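Local coordinates for lipopolysaccharide biosynthesis protein wbpB (Thermus thermophilus, PDB 3O9Z) that is an NAD-binding dehydrogenase of the Gfo/Idh/MocA family that probably oxidises a sugar intermediate in the biosynthesis of 2,3-diacetamido-2,3-dideoxy-D-mannuronic acid, at residues 4-9 / 73-78; 30-35 / 61-66. All blocks are in the same frame, centred on the assembly; numbering follows the deposited sequence.

Interaction 1: residues 4-9 / 73-78; sequences TRFALT and VDYLSI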
loop_
_atom_site.group_PDB
_atom_site.type_symbol
_atom_site.label_atom_id
_atom_site.label_comp_id
_atom_site.label_asym_id
_atom_site.label_seq_id
_atom_site.Cartn_x
_atom_site.Cartn_y
_atom_site.Cartn_z
ATOM N N THR A 4 18.987 27.435 1.808
ATOM C CA THR A 4 17.531 27.372 1.810
ATOM C C THR A 4 17.239 26.015 2.407
ATOM O O THR A 4 17.851 25.058 1.981
ATOM C CB THR A 4 16.969 27.463 0.378
ATOM O OG1 THR A 4 17.428 28.719 -0.146
ATOM C CG2 THR A 4 15.461 27.529 0.454
ATOM N N ARG A 5 16.226 25.966 3.258
ATOM C CA ARG A 5 15.879 24.676 3.870
ATOM C C ARG A 5 14.630 24.115 3.175
ATOM O O ARG A 5 13.548 24.732 3.187
ATOM C CB ARG A 5 15.635 24.829 5.360
ATOM C CG ARG A 5 16.893 25.178 6.155
ATOM C CD ARG A 5 16.561 25.690 7.568
ATOM N NE ARG A 5 15.857 24.741 8.439
ATOM C CZ ARG A 5 16.400 23.664 9.005
ATOM N NH1 ARG A 5 15.669 22.913 9.812
ATOM N NH2 ARG A 5 17.659 23.335 8.739
ATOM N N PHE A 6 14.771 22.874 2.686
ATOM C CA PHE A 6 13.711 22.216 1.924
ATOM C C PHE A 6 13.192 20.981 2.639
ATOM O O PHE A 6 13.976 20.271 3.317
ATOM C CB PHE A 6 14.313 21.713 0.625
ATOM C CG PHE A 6 14.509 22.762 -0.415
ATOM C CD1 PHE A 6 15.752 23.367 -0.553
ATOM C CD2 PHE A 6 13.487 23.084 -1.288
ATOM C CE1 PHE A 6 15.948 24.372 -1.515
ATOM C CE2 PHE A 6 13.661 24.108 -2.222
ATOM C CZ PHE A 6 14.916 24.674 -2.403
ATOM N N ALA A 7 11.906 20.680 2.498
ATOM C CA ALA A 7 11.431 19.313 2.733
ATOM C C ALA A 7 10.893 18.892 1.355
ATOM O O ALA A 7 10.541 19.730 0.519
ATOM C CB ALA A 7 10.337 19.285 3.747
ATOM N N LEU A 8 10.852 17.590 1.105
ATOM C CA LEU A 8 10.484 17.054 -0.238
ATOM C C LEU A 8 9.402 15.994 -0.058
ATOM O O LEU A 8 9.553 15.101 0.798
ATOM C CB LEU A 8 11.673 16.486 -1.001
ATOM C CG LEU A 8 11.340 15.731 -2.289
ATOM C CD1 LEU A 8 10.750 16.648 -3.334
ATOM C CD2 LEU A 8 12.654 15.117 -2.792
ATOM N N THR A 9 8.334 16.052 -0.856
ATOM C CA THR A 9 7.356 14.962 -0.901
ATOM C C THR A 9 7.513 14.204 -2.215
ATOM O O THR A 9 7.925 14.750 -3.242
ATOM C CB THR A 9 5.918 15.388 -0.762
ATOM O OG1 THR A 9 5.484 16.034 -1.964
ATOM C CG2 THR A 9 5.786 16.399 0.398
ATOM N N VAL A 73 11.280 24.776 7.828
ATOM C CA VAL A 73 11.676 24.775 6.435
ATOM C C VAL A 73 11.180 26.069 5.731
ATOM O O VAL A 73 10.104 26.602 6.045
ATOM C CB VAL A 73 11.262 23.477 5.633
ATOM C CG1 VAL A 73 12.045 22.293 6.222
ATOM C CG2 VAL A 73 9.754 23.244 5.675
ATOM N N ASP A 74 11.969 26.421 4.738
ATOM C CA ASP A 74 11.624 27.546 3.830
ATOM C C ASP A 74 10.669 27.130 2.705
ATOM O O ASP A 74 9.769 27.899 2.332
ATOM C CB ASP A 74 12.921 28.070 3.233
ATOM C CG ASP A 74 13.839 28.645 4.297
ATOM O OD1 ASP A 74 13.359 29.458 5.120
ATOM O OD2 ASP A 74 15.033 28.271 4.285
ATOM N N TYR A 75 10.812 25.889 2.222
ATOM C CA TYR A 75 10.117 25.424 1.030
ATOM C C TYR A 75 9.723 23.945 1.217
ATOM O O TYR A 75 10.523 23.122 1.724
ATOM C CB TYR A 75 11.046 25.468 -0.177
ATOM C CG TYR A 75 10.901 26.761 -0.949
ATOM C CD1 TYR A 75 9.986 26.864 -1.984
ATOM C CD2 TYR A 75 11.601 27.884 -0.563
ATOM C CE1 TYR A 75 9.821 28.045 -2.689
ATOM C CE2 TYR A 75 11.434 29.073 -1.241
ATOM C CZ TYR A 75 10.549 29.143 -2.287
ATOM O OH TYR A 75 10.369 30.330 -2.967
ATOM N N LEU A 76 8.501 23.655 0.817
ATOM C CA LEU A 76 8.111 22.257 0.570
ATOM C C LEU A 76 8.198 22.046 -0.941
ATOM O O LEU A 76 7.378 22.636 -1.661
ATOM C CB LEU A 76 6.724 21.994 1.129
ATOM C CG LEU A 76 6.328 20.513 1.017
ATOM C CD1 LEU A 76 7.279 19.631 1.876
ATOM C CD2 LEU A 76 4.929 20.385 1.456
ATOM N N SER A 77 9.110 21.193 -1.422
ATOM C CA SER A 77 9.079 20.718 -2.808
ATOM C C SER A 77 8.156 19.512 -2.924
ATOM O O SER A 77 8.186 18.602 -2.095
ATOM C CB SER A 77 10.460 20.324 -3.291
ATOM O OG SER A 77 11.383 21.408 -3.363
ATOM N N ILE A 78 7.363 19.479 -3.985
ATOM C CA ILE A 78 6.249 18.537 -4.038
ATOM C C ILE A 78 6.351 17.746 -5.346
ATOM O O ILE A 78 6.148 18.268 -6.438
ATOM C CB ILE A 78 4.863 19.250 -3.928
ATOM C CG1 ILE A 78 4.747 19.844 -2.514
ATOM C CG2 ILE A 78 3.687 18.369 -4.243
ATOM C CD1 ILE A 78 3.597 20.894 -2.381
#
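Strands 5-9 and 75-78 run parallel with their axes 28° apart, F6 pairing with Y75, A7 with L76, L8 with S77 and T9 with I78 through the backbone ladder A7 N to Y75 O, S77 N to A7 O and T9 N to S77 O. The ladder starts at R5 O, which accepts from two amides at once, D74 N at 2.8 Å and Y75 N at 3.1 Å. D74 answers with its carboxylate: CG stands anti to its own carbonyl carbon (chi1 -64°), and OD2 takes the R5 N-H on its anti side at 2.8 Å in a nearly straight bond, so both polar groups of the R5 backbone are held by D74. The R5 guanidinium turns elsewhere, to the backbone carbonyl of E71.

On one face F6 and Y75 run alongside each other in the same direction, and the F6 ring meets Y75 obliquely, F6 CE2 3.6 Å from Y75 CB. F6 CD2 also comes to 3.4 Å from S77 OG, whose hydrogen-bonding partner is Y270 OH. The other face is apolar at A7, where CB meets L76 CD1 at 3.6 Å; farther along, T9 CG2 reaches the same methyl at 3.9 Å. T9 OG1 bonds Q88, an NAD-binding residue, and T9 itself touches the cofactor.

This is the central strand pair of the Rossmann sheet. Helices 56-68 and 85-94 pack on the A7 and L76 face, helix 266-274 lies against T4 and Y75, and strand 29-34 pairs with the far edge of 5-9.

Interaction 2: residues 30-35 / 61-66; sequences LVASLD and AYLEDL. With NAD (nicotinamide-adenine-dinucleotide), chain E.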
loop_
_atom_site.group_PDB
_atom_site.type_symbol
_atom_site.label_atom_id
_atom_site.label_comp_id
_atom_site.label_asym_id
_atom_site.label_seq_id
_atom_site.Cartn_x
_atom_site.Cartn_y
_atom_site.Cartn_z
ATOM N N LEU A 30 18.249 19.398 2.235
ATOM C CA LEU A 30 17.055 18.605 2.391
ATOM C C LEU A 30 16.968 18.252 3.872
ATOM O O LEU A 30 17.782 17.449 4.361
ATOM C CB LEU A 30 17.151 17.357 1.509
ATOM C CG LEU A 30 15.910 16.475 1.629
ATOM C CD1 LEU A 30 14.650 17.227 1.127
ATOM C CD2 LEU A 30 16.089 15.119 0.901
ATOM N N VAL A 31 15.994 18.823 4.553
ATOM C CA VAL A 31 15.825 18.591 5.982
ATOM C C VAL A 31 15.032 17.295 6.237
ATOM O O VAL A 31 15.339 16.562 7.177
ATOM C CB VAL A 31 15.113 19.793 6.638
ATOM C CG1 VAL A 31 14.861 19.583 8.120
ATOM C CG2 VAL A 31 15.982 21.051 6.422
ATOM N N ALA A 32 14.007 17.021 5.429
ATOM C CA ALA A 32 13.096 15.926 5.716
ATOM C C ALA A 32 12.375 15.617 4.417
ATOM O O ALA A 32 12.192 16.485 3.550
ATOM C CB ALA A 32 12.098 16.269 6.783
ATOM N N SER A 33 12.013 14.353 4.269
ATOM C CA SER A 33 11.169 13.927 3.135
ATOM C C SER A 33 10.023 13.077 3.600
ATOM O O SER A 33 10.064 12.486 4.687
ATOM C CB SER A 33 11.997 13.077 2.157
ATOM O OG SER A 33 13.223 13.615 1.731
ATOM N N LEU A 34 9.011 12.982 2.731
ATOM C CA LEU A 34 7.806 12.208 2.951
ATOM C C LEU A 34 7.591 11.335 1.717
ATOM O O LEU A 34 7.534 11.855 0.593
ATOM C CB LEU A 34 6.554 13.115 3.076
ATOM C CG LEU A 34 5.195 12.440 3.078
ATOM C CD1 LEU A 34 4.997 11.461 4.241
ATOM C CD2 LEU A 34 4.086 13.533 3.080
ATOM N N ASP A 35 7.362 10.035 1.936
ATOM C CA ASP A 35 6.801 9.176 0.860
ATOM C C ASP A 35 6.268 7.945 1.575
ATOM O O ASP A 35 7.000 7.369 2.393
ATOM C CB ASP A 35 7.878 8.733 -0.153
ATOM C CG ASP A 35 7.305 8.239 -1.472
ATOM O OD1 ASP A 35 6.401 7.405 -1.383
ATOM O OD2 ASP A 35 7.732 8.744 -2.519
ATOM N N ALA A 61 3.568 17.054 11.648
ATOM C CA ALA A 61 3.828 17.400 13.052
ATOM C C ALA A 61 5.282 17.745 13.245
ATOM O O ALA A 61 5.608 18.605 14.067
ATOM C CB ALA A 61 3.410 16.246 13.941
ATOM N N TYR A 62 6.207 17.044 12.577
ATOM C CA TYR A 62 7.627 17.292 12.642
ATOM C C TYR A 62 8.011 18.654 12.090
ATOM O O TYR A 62 8.715 19.419 12.754
ATOM C CB TYR A 62 8.381 16.145 11.938
ATOM C CG TYR A 62 9.848 16.427 11.821
ATOM C CD1 TYR A 62 10.646 16.344 12.964
ATOM C CD2 TYR A 62 10.417 16.875 10.650
ATOM C CE1 TYR A 62 11.987 16.651 12.916
ATOM C CE2 TYR A 62 11.770 17.150 10.586
ATOM C CZ TYR A 62 12.543 17.041 11.720
ATOM O OH TYR A 62 13.889 17.335 11.698
ATOM N N LEU A 63 7.468 18.976 10.923
ATOM C CA LEU A 63 7.733 20.279 10.345
ATOM C C LEU A 63 7.093 21.374 11.206
ATOM O O LEU A 63 7.669 22.438 11.268
ATOM C CB LEU A 63 7.199 20.362 8.914
ATOM C CG LEU A 63 7.991 19.444 7.952
ATOM C CD1 LEU A 63 7.370 19.620 6.583
ATOM C CD2 LEU A 63 9.499 19.711 7.869
ATOM N N GLU A 64 5.964 21.109 11.860
ATOM C CA GLU A 64 5.307 22.094 12.747
ATOM C C GLU A 64 6.170 22.272 13.980
ATOM O O GLU A 64 6.354 23.424 14.421
ATOM C CB GLU A 64 3.907 21.612 13.097
ATOM C CG GLU A 64 3.021 22.621 13.894
ATOM C CD GLU A 64 1.632 22.074 14.019
ATOM O OE1 GLU A 64 1.481 20.936 14.549
ATOM O OE2 GLU A 64 0.676 22.762 13.549
ATOM N N ASP A 65 6.700 21.178 14.549
ATOM C CA ASP A 65 7.684 21.311 15.620
ATOM C C ASP A 65 8.895 22.140 15.228
ATOM O O ASP A 65 9.317 22.995 16.021
ATOM C CB ASP A 65 8.152 19.943 16.156
ATOM C CG ASP A 65 7.061 19.139 16.831
ATOM O OD1 ASP A 65 6.005 19.666 17.267
ATOM O OD2 ASP A 65 7.301 17.899 16.963
ATOM N N LEU A 66 9.494 21.926 14.056
ATOM C CA LEU A 66 10.610 22.726 13.570
ATOM C C LEU A 66 10.201 24.213 13.493
ATOM O O LEU A 66 10.956 25.075 13.972
ATOM C CB LEU A 66 11.085 22.251 12.201
ATOM C CG LEU A 66 11.786 20.882 12.180
ATOM C CD1 LEU A 66 12.308 20.737 10.768
ATOM C CD2 LEU A 66 12.873 20.744 13.239
HETATM P PA NAD E . 5.956 8.310 -9.519
HETATM O O1A NAD E . 7.233 7.755 -10.029
HETATM O O2A NAD E . 4.654 7.495 -9.507
HETATM O O5B NAD E . 6.367 8.743 -8.057
HETATM C C5B NAD E . 5.317 9.241 -7.275
HETATM C C4B NAD E . 5.758 9.187 -5.792
HETATM O O4B NAD E . 4.795 9.862 -4.942
HETATM C C3B NAD E . 5.745 7.703 -5.329
HETATM O O3B NAD E . 7.022 7.311 -4.785
HETATM C C2B NAD E . 4.591 7.621 -4.315
HETATM O O2B NAD E . 4.779 6.662 -3.264
HETATM C C1B NAD E . 4.698 9.069 -3.751
HETATM N N9A NAD E . 3.452 9.438 -3.030
HETATM C C8A NAD E . 2.172 8.975 -3.042
HETATM N N7A NAD E . 1.426 9.623 -2.150
HETATM C C5A NAD E . 2.253 10.479 -1.465
HETATM C C6A NAD E . 2.080 11.422 -0.383
HETATM N N6A NAD E . 0.862 11.552 0.228
HETATM N N1A NAD E . 3.197 12.070 -0.076
HETATM C C2A NAD E . 4.413 11.997 -0.601
HETATM N N3A NAD E . 4.606 11.098 -1.601
HETATM C C4A NAD E . 3.542 10.404 -2.019
HETATM O O3 NAD E . 5.638 9.663 -10.312
HETATM P PN NAD E . 6.570 10.759 -10.924
HETATM O O1N NAD E . 6.713 10.496 -12.423
HETATM O O2N NAD E . 7.810 10.917 -10.090
HETATM O O5D NAD E . 5.643 12.061 -10.907
HETATM C C5D NAD E . 5.712 12.776 -9.699
HETATM C C4D NAD E . 5.193 14.190 -10.017
HETATM O O4D NAD E . 6.204 14.784 -10.862
HETATM C C3D NAD E . 3.852 14.271 -10.761
HETATM O O3D NAD E . 3.234 15.528 -10.339
HETATM C C2D NAD E . 4.323 14.451 -12.214
HETATM O O2D NAD E . 3.389 15.175 -12.999
HETATM C C1D NAD E . 5.657 15.201 -12.127
HETATM N N1N NAD E . 6.553 14.923 -13.249
HETATM C C2N NAD E . 7.125 15.924 -13.882
HETATM C C3N NAD E . 8.000 15.786 -14.940
HETATM C C7N NAD E . 8.480 17.030 -15.568
HETATM O O7N NAD E . 8.502 18.117 -14.951
HETATM N N7N NAD E . 9.004 16.862 -16.776
HETATM C C4N NAD E . 8.311 14.481 -15.343
HETATM C C5N NAD E . 7.758 13.439 -14.596
HETATM C C6N NAD E . 6.887 13.654 -13.531
#
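D35 OD1 accepts a hydrogen bond from NAD O2B at 2.6 Å, and D35 OD2 takes NAD O3B at 2.8 Å. With CG anti to the backbone N (chi1 -162°), the carboxylate meets the adenosine ribose and grips both its hydroxyls. Two backbone amides also hold the carboxylate: A37 N bonds OD1 and A12 N bonds OD2. An acidic residue at the end of the second strand, holding the adenosine ribose, is the classic mark of an NAD-binding Rossmann fold. An alanine here would probably leave both ribose hydroxyls without this carboxylate as acceptor and the amides of A37 and A12 without their partner. Next to it L34 lies by the adenine, CD2 3.6 Å from NAD N1A, while L34 O is 3.3 Å from NAD C2A.

Away from the cofactor, the strand meets the helix through a small apolar patch. V31 and L66 reach toward each other tip to tip, V31 CG1 to L66 CD1 at 3.9 Å. A32 CB comes obliquely to the Y62 ring, 3.9 Å from CE2, and lies 4.4 Å from L63 CD2. L66 CG sits over one face of the Y62 ring, toward its rim. On the same helix E64 and D65 form salt bridges to R90 of the second subunit.

Strand segment 30-34 and helix segment 61-66 run roughly antiparallel, at 156°, their axes approaching to 10.3 Å. The Y62 ring also meets that of F53, and strand 29-34 lies in the sheet between 5-9 and 51-53.

Both contacts belong to the Rossmann domain and share one sheet: strands 5-9 and 29-34 are neighbours in it, tied by F6 O to V31 N and L8 O to L34 N. Interaction 1 is strand against strand, dense with backbone hydrogen bonds; interaction 2 is helix against strand, a small, largely apolar interface with no polar bond between its segments. Both are buried, but V31 and Y62 of interaction 2 are partly exposed and its helix meets another subunit. Both segments of interaction 2 lie in the chain between the two strands of interaction 1, and helix 56-68 leads on to strand 75-78. Each also reaches the cofactor, 4-9 by T9 and 30-35 by the far more polar D35.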